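Local coordinates for protein sphingomyelinase C (Streptomyces griseocarneus, PDB 7CNE) that belongs to the endonuclease/exonuclease/phosphatase family and has the DNase I-like fold, in which two beta-sheets pack against each other, at residues Gln74-Gly79 with Val111-Val116; Val104-Pro109 with Val135-Gly140. One frame throughout, in Å; residues are numbered along the deposited sequence.

Contact 1 of 2, residues Gln74-Gly79 with Val111-Val116; sequences QTPVVG and VRKEQV
Lys113 and Gln115 reach from their strand to Gln74-Gly79, the end of strand 73-74 and the loop after it, and carry the contact. The strand segment starts at a classic beta bulge, where Val111 and Arg112 share Val136 as their partner across the sheet. Arg112 makes a salt bridge along its own strand, with NE 2.7 Å from OE2 of Glu114. Lys113 CB lies 4.2 Å from Thr75 CG2, and the two side chains run alongside each other, pointing opposite ways. CG of Lys113 lies between the backbone N and the carbonyl carbon (chi1 49°), and the chain beyond it runs past the backbone of Gln74 and Thr75, with Lys113 CD 4.0 Å from Gln74 O. A bend in the last torsion (chi4 -74°) sets the position of Lys113 NZ, which donates to a water at 2.7 Å. That water donates weakly to Gln74 O at 3.4 Å, so the ammonium group meets Gln74 through the water. Glu114 has its CB turned away from the loop, and its OE2 also forms a salt bridge with Lys181. The CB of Gln115 is turned toward the loop, and the chain runs out extended beyond CG. Gln115 OE1 accepts a hydrogen bond from Gly79 N at 2.7 Å, with an N-H...O angle of 153°. The donor lies in the plane of the amide carbonyl. Gln115 OE1 is also 3.4 Å from Val78 CA and 3.7 Å from Val78 CG1. NE2 donates to Ser81 O and is bonded to Thr88 OG1, so both ends of the amide are held. Strand 110-117 runs between strands 87-90 and 131-139 in the six-stranded sheet. Glu114 and Val116 pack on Phe177 of helix 162-180, while the loop side leads through Thr75 to Val104 of strand 103-106.

Contact 2 of 2, residues Val104-Pro109 with Val135-Gly140; sequences VLSKWP and VVLNVG
Trp108 lies across Val139 with its indole face on a valine methyl, and the two side chains meet at about a right angle. Trp108 CB is 3.6 Å from Asn138 O and also near Val139 CG2. CG is anti to the carbonyl carbon (chi1 -55°) and touches both methyls of Val139. At the ring fusion, Trp108 CD2 comes within 3.5 Å of Val139 CG1, and CE2 is almost as close. CE3 meets the same methyl and, obliquely, Asn138 O. CD1, NE1, CZ2, CZ3 and CH2 remain within loose contact of CG1. Val139 CG1 therefore stands over the ring, 3.6 Å from the centroid of the six-membered ring of Trp108 and 16° off its normal, a CH-pi contact. Lys107 CG lies over the opposite face, toward the rim. NE1 is hydrogen-bonded to Asp47 OD1, which gives the ring NH a partner.

Beside the ring, the backbones are joined by Asn138 N donating to Pro109 O at 3.0 Å, nearly straight at 168°. Leu137 CA makes a C-H...O contact of 3.4 Å with the same Pro109 O. Ser106 OG donates to Trp108 O at 2.7 Å, in the carbonyl plane and on a lone pair, closing back onto the chain after the strand. Ser106 OG also lies 3.5 Å from Leu137 CD2. Deeper in, Val104 CG1 meets Val135 CG2 at 4.1 Å, and Val104 and Leu137 both touch Val48. Strand 103-106 belongs to the seven-stranded sheet and strand 131-139 to the six-stranded one. Such apolar packing between two mixed sheets is the core of the DNase I-like alpha/beta sandwich.

Contacts 1 and 2 have centres about 12 Å apart, on the same side of the chain's centre. Their segments alternate along the chain: 74-79, 104-109, 111-116, then 135-140. Strands 103-106, 110-117 and 131-139 follow one another, and the last two are neighbours in the six-stranded sheet. Probable hydrogen bonds join them, Val111 N to Val136 O at 2.7 Å and Arg112 O to Val136 N at 2.9 Å. Thr75 CG2 packs 3.4 Å from Val135 CG1, and Val111 CG2 3.7 Å from Asn138 CB. Thr75 is also backbone-bonded to Val104. Both contacts therefore connect the two sheets of the sandwich, contact 1 through the loop after edge strand 73-74 and contact 2 through strand 103-106 and its following turn.

Contact 1 of 2, residues Gln74-Gly79 with Val111-Val116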
loop_
_atom_site.group_PDB
_atom_site.type_symbol
_atom_site.label_atom_id
_atom_site.label_comp_id
_atom_site.label_asym_id
_atom_site.label_seq_id
_atom_site.Cartn_x
_atom_site.Cartn_y
_atom_site.Cartn_z
ATOM N N GLN A 74 7.095 9.093 -10.318
ATOM C CA GLN A 74 7.058 8.512 -8.984
ATOM C C GLN A 74 6.947 9.594 -7.919
ATOM O O GLN A 74 7.424 10.720 -8.094
ATOM C CB GLN A 74 8.303 7.646 -8.730
ATOM C CG GLN A 74 8.666 6.686 -9.867
ATOM C CD GLN A 74 9.853 5.809 -9.510
ATOM O OE1 GLN A 74 10.501 6.036 -8.493
ATOM N NE2 GLN A 74 10.122 4.785 -10.322
ATOM N N THR A 75 6.314 9.230 -6.786
ATOM C CA THR A 75 6.339 10.084 -5.610
ATOM C C THR A 75 7.527 9.728 -4.735
ATOM O O THR A 75 8.067 8.624 -4.827
ATOM C CB THR A 75 5.057 9.915 -4.801
ATOM O OG1 THR A 75 5.102 8.661 -4.096
ATOM C CG2 THR A 75 3.842 9.962 -5.707
ATOM N N PRO A 76 7.937 10.627 -3.841
ATOM C CA PRO A 76 8.799 10.208 -2.730
ATOM C C PRO A 76 8.083 9.180 -1.857
ATOM O O PRO A 76 6.894 8.883 -2.018
ATOM C CB PRO A 76 9.067 11.509 -1.958
ATOM C CG PRO A 76 8.704 12.625 -2.913
ATOM C CD PRO A 76 7.595 12.059 -3.766
ATOM N N VAL A 77 8.835 8.614 -0.918
ATOM C CA VAL A 77 8.213 7.825 0.135
ATOM C C VAL A 77 7.522 8.773 1.105
ATOM O O VAL A 77 8.132 9.737 1.582
ATOM C CB VAL A 77 9.255 6.951 0.852
ATOM C CG1 VAL A 77 8.592 6.160 1.980
ATOM C CG2 VAL A 77 9.933 6.009 -0.139
ATOM N N VAL A 78 6.239 8.519 1.378
ATOM C CA VAL A 78 5.456 9.400 2.239
ATOM C C VAL A 78 6.135 9.532 3.595
ATOM O O VAL A 78 6.537 8.533 4.206
ATOM C CB VAL A 78 4.030 8.859 2.408
ATOM C CG1 VAL A 78 3.346 9.510 3.619
ATOM C CG2 VAL A 78 3.210 9.068 1.136
ATOM N N GLY A 79 6.276 10.769 4.061
ATOM C CA GLY A 79 6.720 11.032 5.411
ATOM C C GLY A 79 8.216 11.161 5.607
ATOM O O GLY A 79 8.642 11.384 6.743
ATOM N N VAL A 111 0.501 14.710 -12.738
ATOM C CA VAL A 111 0.139 16.120 -12.841
ATOM C C VAL A 111 0.306 16.810 -11.495
ATOM O O VAL A 111 0.690 17.982 -11.428
ATOM C CB VAL A 111 -1.305 16.247 -13.375
ATOM C CG1 VAL A 111 -1.784 17.690 -13.349
ATOM C CG2 VAL A 111 -1.408 15.661 -14.792
ATOM N N ARG A 112 0.013 16.101 -10.408
ATOM C CA ARG A 112 0.143 16.644 -9.066
ATOM C C ARG A 112 0.408 15.495 -8.107
ATOM O O ARG A 112 -0.126 14.399 -8.293
ATOM C CB ARG A 112 -1.119 17.404 -8.635
ATOM C CG ARG A 112 -1.018 17.981 -7.222
ATOM C CD ARG A 112 -1.943 19.146 -7.018
ATOM N NE ARG A 112 -1.767 19.772 -5.706
ATOM C CZ ARG A 112 -1.077 20.887 -5.495
ATOM N NH1 ARG A 112 -0.491 21.503 -6.507
ATOM N NH2 ARG A 112 -0.981 21.384 -4.269
ATOM N N LYS A 113 1.228 15.748 -7.082
ATOM C CA LYS A 113 1.464 14.765 -6.031
ATOM C C LYS A 113 1.551 15.473 -4.684
ATOM O O LYS A 113 2.260 16.476 -4.543
ATOM C CB LYS A 113 2.733 13.942 -6.306
ATOM C CG LYS A 113 3.976 14.749 -6.673
ATOM C CD LYS A 113 5.155 13.816 -6.957
ATOM C CE LYS A 113 6.388 14.592 -7.400
ATOM N NZ LYS A 113 6.208 15.091 -8.799
ATOM N N GLU A 114 0.796 14.975 -3.708
ATOM C CA GLU A 114 0.858 15.494 -2.346
ATOM C C GLU A 114 0.887 14.335 -1.368
ATOM O O GLU A 114 0.527 13.202 -1.699
ATOM C CB GLU A 114 -0.346 16.378 -1.971
ATOM C CG GLU A 114 -0.919 17.221 -3.071
ATOM C CD GLU A 114 -2.115 18.029 -2.600
ATOM O OE1 GLU A 114 -2.439 17.981 -1.388
ATOM O OE2 GLU A 114 -2.719 18.721 -3.447
ATOM N N GLN A 115 1.279 14.646 -0.136
ATOM C CA GLN A 115 1.219 13.686 0.947
ATOM C C GLN A 115 0.422 14.303 2.088
ATOM O O GLN A 115 0.395 15.524 2.264
ATOM C CB GLN A 115 2.631 13.276 1.421
ATOM C CG GLN A 115 3.402 14.400 2.083
ATOM C CD GLN A 115 4.731 13.948 2.645
ATOM O OE1 GLN A 115 4.996 12.751 2.774
ATOM N NE2 GLN A 115 5.579 14.909 2.991
ATOM N N VAL A 116 -0.240 13.446 2.849
ATOM C CA VAL A 116 -0.968 13.854 4.041
ATOM C C VAL A 116 -0.661 12.819 5.111
ATOM O O VAL A 116 -0.837 11.619 4.881
ATOM C CB VAL A 116 -2.488 13.958 3.784
ATOM C CG1 VAL A 116 -3.235 14.371 5.049
ATOM C CG2 VAL A 116 -2.796 14.921 2.609
HETATM O O HOH W 1 6.401 12.983 -10.469
#

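Contact 2 of 2, residues Val104-Pro109 with Val135-Gly140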
loop_
_atom_site.group_PDB
_atom_site.type_symbol
_atom_site.label_atom_id
_atom_site.label_comp_id
_atom_site.label_asym_id
_atom_site.label_seq_id
_atom_site.Cartn_x
_atom_site.Cartn_y
_atom_site.Cartn_z
ATOM N N VAL A 104 4.153 5.829 -4.670
ATOM C CA VAL A 104 3.319 5.545 -5.835
ATOM C C VAL A 104 4.170 5.716 -7.082
ATOM O O VAL A 104 4.802 6.764 -7.262
ATOM C CB VAL A 104 2.085 6.469 -5.916
ATOM C CG1 VAL A 104 1.272 6.160 -7.176
ATOM C CG2 VAL A 104 1.223 6.347 -4.657
ATOM N N LEU A 105 4.156 4.697 -7.949
ATOM C CA LEU A 105 4.895 4.671 -9.205
ATOM C C LEU A 105 3.905 4.560 -10.357
ATOM O O LEU A 105 2.896 3.845 -10.259
ATOM C CB LEU A 105 5.882 3.482 -9.261
ATOM C CG LEU A 105 6.515 3.028 -7.936
ATOM C CD1 LEU A 105 7.362 1.737 -8.094
ATOM C CD2 LEU A 105 7.350 4.140 -7.320
ATOM N N SER A 106 4.198 5.238 -11.458
ATOM C CA SER A 106 3.214 5.360 -12.520
ATOM C C SER A 106 3.885 5.339 -13.882
ATOM O O SER A 106 4.897 6.010 -14.092
ATOM C CB SER A 106 2.410 6.656 -12.351
ATOM O OG SER A 106 1.490 6.814 -13.405
ATOM N N LYS A 107 3.298 4.564 -14.795
ATOM C CA LYS A 107 3.642 4.622 -16.209
ATOM C C LYS A 107 3.240 5.957 -16.832
ATOM O O LYS A 107 3.868 6.410 -17.798
ATOM C CB LYS A 107 2.960 3.439 -16.915
ATOM C CG LYS A 107 2.926 3.501 -18.418
ATOM C CD LYS A 107 2.243 2.271 -18.989
ATOM C CE LYS A 107 2.258 2.323 -20.503
ATOM N NZ LYS A 107 1.589 1.127 -21.061
ATOM N N TRP A 108 2.219 6.612 -16.282
ATOM C CA TRP A 108 1.555 7.805 -16.788
ATOM C C TRP A 108 2.013 9.052 -16.040
ATOM O O TRP A 108 2.251 8.994 -14.832
ATOM C CB TRP A 108 0.038 7.644 -16.663
ATOM C CG TRP A 108 -0.402 6.388 -17.366
ATOM C CD1 TRP A 108 -0.589 5.149 -16.815
ATOM C CD2 TRP A 108 -0.659 6.248 -18.763
ATOM N NE1 TRP A 108 -0.950 4.242 -17.796
ATOM C CE2 TRP A 108 -1.006 4.898 -18.996
ATOM C CE3 TRP A 108 -0.635 7.134 -19.847
ATOM C CZ2 TRP A 108 -1.333 4.417 -20.268
ATOM C CZ3 TRP A 108 -0.961 6.650 -21.111
ATOM C CH2 TRP A 108 -1.303 5.309 -21.307
ATOM N N PRO A 109 2.145 10.168 -16.762
ATOM C CA PRO A 109 2.665 11.400 -16.155
ATOM C C PRO A 109 1.873 11.826 -14.929
ATOM O O PRO A 109 0.640 11.772 -14.907
ATOM C CB PRO A 109 2.532 12.433 -17.281
ATOM C CG PRO A 109 2.613 11.606 -18.541
ATOM C CD PRO A 109 1.875 10.331 -18.203
ATOM N N VAL A 135 -2.084 11.362 -5.872
ATOM C CA VAL A 135 -1.523 11.669 -7.180
ATOM C C VAL A 135 -2.648 11.854 -8.184
ATOM O O VAL A 135 -3.661 11.148 -8.143
ATOM C CB VAL A 135 -0.525 10.597 -7.676
ATOM C CG1 VAL A 135 0.577 10.432 -6.675
ATOM C CG2 VAL A 135 -1.211 9.272 -7.957
ATOM N N VAL A 136 -2.471 12.834 -9.065
ATOM C CA VAL A 136 -3.323 13.040 -10.227
ATOM C C VAL A 136 -2.501 12.640 -11.436
ATOM O O VAL A 136 -1.435 13.216 -11.678
ATOM C CB VAL A 136 -3.795 14.496 -10.354
ATOM C CG1 VAL A 136 -4.662 14.650 -11.612
ATOM C CG2 VAL A 136 -4.562 14.924 -9.114
ATOM N N LEU A 137 -2.974 11.643 -12.175
ATOM C CA LEU A 137 -2.298 11.174 -13.375
ATOM C C LEU A 137 -3.011 11.671 -14.624
ATOM O O LEU A 137 -4.236 11.797 -14.647
ATOM C CB LEU A 137 -2.239 9.649 -13.404
ATOM C CG LEU A 137 -1.782 8.999 -12.091
ATOM C CD1 LEU A 137 -1.950 7.499 -12.181
ATOM C CD2 LEU A 137 -0.330 9.376 -11.756
ATOM N N ASN A 138 -2.227 11.923 -15.674
ATOM C CA ASN A 138 -2.753 12.239 -16.996
ATOM C C ASN A 138 -2.689 10.979 -17.859
ATOM O O ASN A 138 -1.598 10.490 -18.174
ATOM C CB ASN A 138 -1.974 13.381 -17.639
ATOM C CG ASN A 138 -2.723 13.987 -18.790
ATOM O OD1 ASN A 138 -2.655 13.497 -19.927
ATOM N ND2 ASN A 138 -3.489 15.026 -18.500
ATOM N N VAL A 139 -3.862 10.451 -18.222
ATOM C CA VAL A 139 -4.017 9.160 -18.892
ATOM C C VAL A 139 -5.097 9.318 -19.949
ATOM O O VAL A 139 -6.230 9.664 -19.613
ATOM C CB VAL A 139 -4.447 8.029 -17.935
ATOM C CG1 VAL A 139 -4.089 6.659 -18.521
ATOM C CG2 VAL A 139 -3.914 8.216 -16.533
ATOM N N GLY A 140 -4.767 9.027 -21.208
ATOM C CA GLY A 140 -5.767 8.984 -22.267
ATOM C C GLY A 140 -6.636 10.224 -22.374
ATOM O O GLY A 140 -7.866 10.126 -22.468
#